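Local coordinates for uncharacterized protein YppE (Bacillus subtilis, PDB 2IM8) that is of unknown function but folds as a four-helix bundle of the bacterial DUF1798 family, at residues K79-E84 and K96-D101. Numbering follows the deposited sequence.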
ATOM      1  N   LYS A  79      -1.994  -6.052   2.423  1.00 17.30           N
ATOM      2  CA  LYS A  79      -2.438  -5.583   3.735  1.00 17.43           C
ATOM      3  C   LYS A  79      -1.362  -5.583   4.822  1.00 16.01           C
ATOM      4  O   LYS A  79      -0.948  -4.524   5.292  1.00 15.30           O
ATOM      5  CB  LYS A  79      -3.620  -6.433   4.196  1.00 35.45           C
ATOM      6  CG  LYS A  79      -4.040  -6.244   5.645  1.00 40.11           C
ATOM      7  CD  LYS A  79      -5.028  -7.338   6.034  1.00 44.05           C
ATOM      8  CE  LYS A  79      -5.555  -7.168   7.447  1.00 46.24           C
ATOM      9  NZ  LYS A  79      -6.430  -8.316   7.829  1.00 46.57           N
ATOM     10  N   ASP A  80      -0.909  -6.767   5.219  1.00 15.05           N
ATOM     11  CA  ASP A  80       0.088  -6.852   6.284  1.00 16.61           C
ATOM     12  C   ASP A  80       1.373  -6.108   5.990  1.00 13.99           C
ATOM     13  O   ASP A  80       1.918  -5.462   6.874  1.00 15.09           O
ATOM     14  CB  ASP A  80       0.398  -8.312   6.626  1.00 19.45           C
ATOM     15  CG  ASP A  80      -0.825  -9.059   7.122  1.00 21.87           C
ATOM     16  OD1 ASP A  80      -1.738  -8.398   7.664  1.00 19.54           O
ATOM     17  OD2 ASP A  80      -0.868 -10.301   6.980  1.00 27.46           O
ATOM     18  N   ASN A  81       1.858  -6.178   4.756  1.00 13.63           N
ATOM     19  CA  ASN A  81       3.097  -5.477   4.428  1.00 13.89           C
ATOM     20  C   ASN A  81       2.880  -3.961   4.436  1.00 11.84           C
ATOM     21  O   ASN A  81       3.708  -3.212   4.954  1.00 12.10           O
ATOM     22  CB  ASN A  81       3.627  -5.914   3.059  1.00 15.59           C
ATOM     23  CG  ASN A  81       4.291  -7.280   3.095  1.00 16.97           C
ATOM     24  OD1 ASN A  81       5.009  -7.613   4.043  1.00 17.52           O
ATOM     25  ND2 ASN A  81       4.075  -8.065   2.049  1.00 16.90           N
ATOM     26  N   PHE A  82       1.764  -3.520   3.865  1.00  8.16           N
ATOM     27  CA  PHE A  82       1.440  -2.103   3.808  1.00  7.94           C
ATOM     28  C   PHE A  82       1.319  -1.511   5.207  1.00  9.40           C
ATOM     29  O   PHE A  82       1.853  -0.434   5.480  1.00  9.62           O
ATOM     30  CB  PHE A  82       0.136  -1.904   3.039  1.00  7.07           C
ATOM     31  CG  PHE A  82      -0.282  -0.466   2.900  1.00  7.68           C
ATOM     32  CD1 PHE A  82       0.424   0.410   2.074  1.00  9.45           C
ATOM     33  CD2 PHE A  82      -1.393   0.013   3.585  1.00 11.54           C
ATOM     34  CE1 PHE A  82       0.019   1.749   1.932  1.00 10.75           C
ATOM     35  CE2 PHE A  82      -1.805   1.353   3.448  1.00  9.91           C
ATOM     36  CZ  PHE A  82      -1.093   2.216   2.619  1.00  9.21           C
ATOM     37  N   LEU A  83       0.614  -2.207   6.098  1.00 10.54           N
ATOM     38  CA  LEU A  83       0.458  -1.711   7.465  1.00 12.73           C
ATOM     39  C   LEU A  83       1.780  -1.695   8.220  1.00 11.38           C
ATOM     40  O   LEU A  83       2.007  -0.826   9.064  1.00 12.19           O
ATOM     41  CB  LEU A  83      -0.571  -2.543   8.234  1.00 16.18           C
ATOM     42  CG  LEU A  83      -2.041  -2.165   8.026  1.00 20.61           C
ATOM     43  CD1 LEU A  83      -2.371  -2.152   6.552  1.00 22.38           C
ATOM     44  CD2 LEU A  83      -2.922  -3.160   8.765  1.00 20.87           C
ATOM     45  N   GLU A  84       2.655  -2.654   7.943  1.00 10.64           N
ATOM     46  CA  GLU A  84       3.947  -2.639   8.620  1.00  8.87           C
ATOM     47  C   GLU A  84       4.705  -1.418   8.101  1.00  9.37           C
ATOM     48  O   GLU A  84       5.302  -0.670   8.880  1.00  7.21           O
ATOM     49  CB  GLU A  84       4.744  -3.911   8.344  1.00 12.62           C
ATOM     50  CG  GLU A  84       6.202  -3.810   8.806  1.00 14.24           C
ATOM     51  CD  GLU A  84       6.955  -5.128   8.790  1.00 16.11           C
ATOM     52  OE1 GLU A  84       6.651  -5.993   7.938  1.00 16.46           O
ATOM     53  OE2 GLU A  84       7.872  -5.281   9.630  1.00 14.55           O
ATOM     54  N   LYS A  96      16.968  -1.368   7.168  1.00 14.72           N
ATOM     55  CA  LYS A  96      16.826  -0.873   5.798  1.00 16.46           C
ATOM     56  C   LYS A  96      16.405  -1.925   4.778  1.00 14.82           C
ATOM     57  O   LYS A  96      15.485  -1.700   4.002  1.00 13.24           O
ATOM     58  CB  LYS A  96      18.144  -0.239   5.325  1.00 36.95           C
ATOM     59  CG  LYS A  96      18.790   0.735   6.313  1.00 43.44           C
ATOM     60  CD  LYS A  96      17.949   1.991   6.517  1.00 45.78           C
ATOM     61  CE  LYS A  96      18.626   2.973   7.464  1.00 47.66           C
ATOM     62  NZ  LYS A  96      18.797   2.423   8.845  1.00 49.10           N
ATOM     63  N   LYS A  97      17.095  -3.063   4.770  1.00 21.67           N
ATOM     64  CA  LYS A  97      16.801  -4.139   3.826  1.00 23.14           C
ATOM     65  C   LYS A  97      15.359  -4.633   3.901  1.00 21.38           C
ATOM     66  O   LYS A  97      14.690  -4.790   2.881  1.00 19.26           O
ATOM     67  CB  LYS A  97      17.747  -5.319   4.060  1.00 31.00           C
ATOM     68  CG  LYS A  97      17.463  -6.518   3.167  1.00 33.79           C
ATOM     69  CD  LYS A  97      18.244  -7.738   3.627  1.00 35.89           C
ATOM     70  CE  LYS A  97      17.824  -8.993   2.864  1.00 37.47           C
ATOM     71  NZ  LYS A  97      18.305  -9.014   1.457  1.00 36.32           N
ATOM     72  N   ARG A  98      14.897  -4.905   5.115  1.00 18.11           N
ATOM     73  CA  ARG A  98      13.539  -5.376   5.330  1.00 17.84           C
ATOM     74  C   ARG A  98      12.528  -4.301   4.914  1.00 16.65           C
ATOM     75  O   ARG A  98      11.521  -4.598   4.264  1.00 12.93           O
ATOM     76  CB  ARG A  98      13.355  -5.740   6.806  1.00 20.56           C
ATOM     77  CG  ARG A  98      11.952  -6.149   7.204  1.00 21.67           C
ATOM     78  CD  ARG A  98      11.423  -7.310   6.379  1.00 23.30           C
ATOM     79  NE  ARG A  98      10.104  -7.710   6.856  1.00 24.66           N
ATOM     80  CZ  ARG A  98       9.236  -8.419   6.143  1.00 24.85           C
ATOM     81  NH1 ARG A  98       9.544  -8.811   4.912  1.00 27.52           N
ATOM     82  NH2 ARG A  98       8.058  -8.731   6.658  1.00 28.48           N
ATOM     83  N   PHE A  99      12.788  -3.054   5.285  1.00 16.57           N
ATOM     84  CA  PHE A  99      11.867  -1.986   4.922  1.00 16.80           C
ATOM     85  C   PHE A  99      11.768  -1.894   3.400  1.00 15.36           C
ATOM     86  O   PHE A  99      10.675  -1.703   2.843  1.00 15.17           O
ATOM     87  CB  PHE A  99      12.336  -0.640   5.475  1.00 15.98           C
ATOM     88  CG  PHE A  99      11.353   0.470   5.243  1.00 14.88           C
ATOM     89  CD1 PHE A  99      10.281   0.662   6.111  1.00 15.96           C
ATOM     90  CD2 PHE A  99      11.441   1.269   4.105  1.00 13.52           C
ATOM     91  CE1 PHE A  99       9.303   1.634   5.843  1.00 12.96           C
ATOM     92  CE2 PHE A  99      10.476   2.237   3.832  1.00 13.03           C
ATOM     93  CZ  PHE A  99       9.407   2.418   4.702  1.00 13.41           C
ATOM     94  N   LYS A 100      12.911  -2.025   2.730  1.00 11.96           N
ATOM     95  CA  LYS A 100      12.937  -1.962   1.275  1.00 12.11           C
ATOM     96  C   LYS A 100      12.141  -3.124   0.688  1.00 10.63           C
ATOM     97  O   LYS A 100      11.357  -2.923  -0.226  1.00 11.76           O
ATOM     98  CB  LYS A 100      14.377  -1.999   0.737  1.00 14.30           C
ATOM     99  CG  LYS A 100      14.452  -1.912  -0.791  1.00 14.20           C
ATOM    100  CD  LYS A 100      15.883  -1.833  -1.319  1.00 20.49           C
ATOM    101  CE  LYS A 100      15.912  -1.755  -2.846  1.00 24.01           C
ATOM    102  NZ  LYS A 100      17.290  -1.592  -3.394  1.00 23.59           N
ATOM    103  N   ASP A 101      12.347  -4.332   1.216  1.00 12.17           N
ATOM    104  CA  ASP A 101      11.634  -5.512   0.728  1.00 13.30           C
ATOM    105  C   ASP A 101      10.109  -5.383   0.765  1.00 10.44           C
ATOM    106  O   ASP A 101       9.446  -5.683  -0.219  1.00 11.16           O
ATOM    107  CB  ASP A 101      12.039  -6.767   1.509  1.00 23.94           C
ATOM    108  CG  ASP A 101      13.502  -7.126   1.319  1.00 28.45           C
ATOM    109  OD1 ASP A 101      14.048  -6.834   0.233  1.00 31.66           O
ATOM    110  OD2 ASP A 101      14.100  -7.714   2.248  1.00 33.04           O
TER
HETATM  111  O   HOH W   1       6.938  -9.396   3.593  1.00 47.20           O
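A surface salt bridge joins E84 to R98 across the last two helices of this four-helix bundle, 72-91 and 96-121, which follow each other in the chain through a short connection; beside it a water links R98 to N81. The bridge runs from E84 OE1 to R98 NH2 over 3.3 Å, a long salt bridge, an attraction of charges without an assigned hydrogen bond. The CA atoms of E84 and F99 are 8.8 Å from each other, and a long arginine and an extended glutamate can meet over the solvent side of the groove. E84 meets its partner with an extended chain, CG anti to the backbone N (chi1 169°). R98 leaves its helix beside the gap rather than into it; the bend at chi2 (56°) carries the guanidinium across to helix 72-91. The carboxylate and guanidinium planes are turned 72° apart, so the two groups do not lie flat in a paired, two-bond arrangement. Inward of these polar groups the packing is apolar: F82 packs on M13 and V16 of helix 3-29, and F99 stacks on Y24 of that helix. E84 also lies against I102 and I94. N81, one turn before E84, suits its place because its amide oxygen can accept from solvent: a water donates to N81 OD1 at 2.7 Å. The same water accepts from R98 NH1, the water oxygen lying 3.0 Å from R98 NH1.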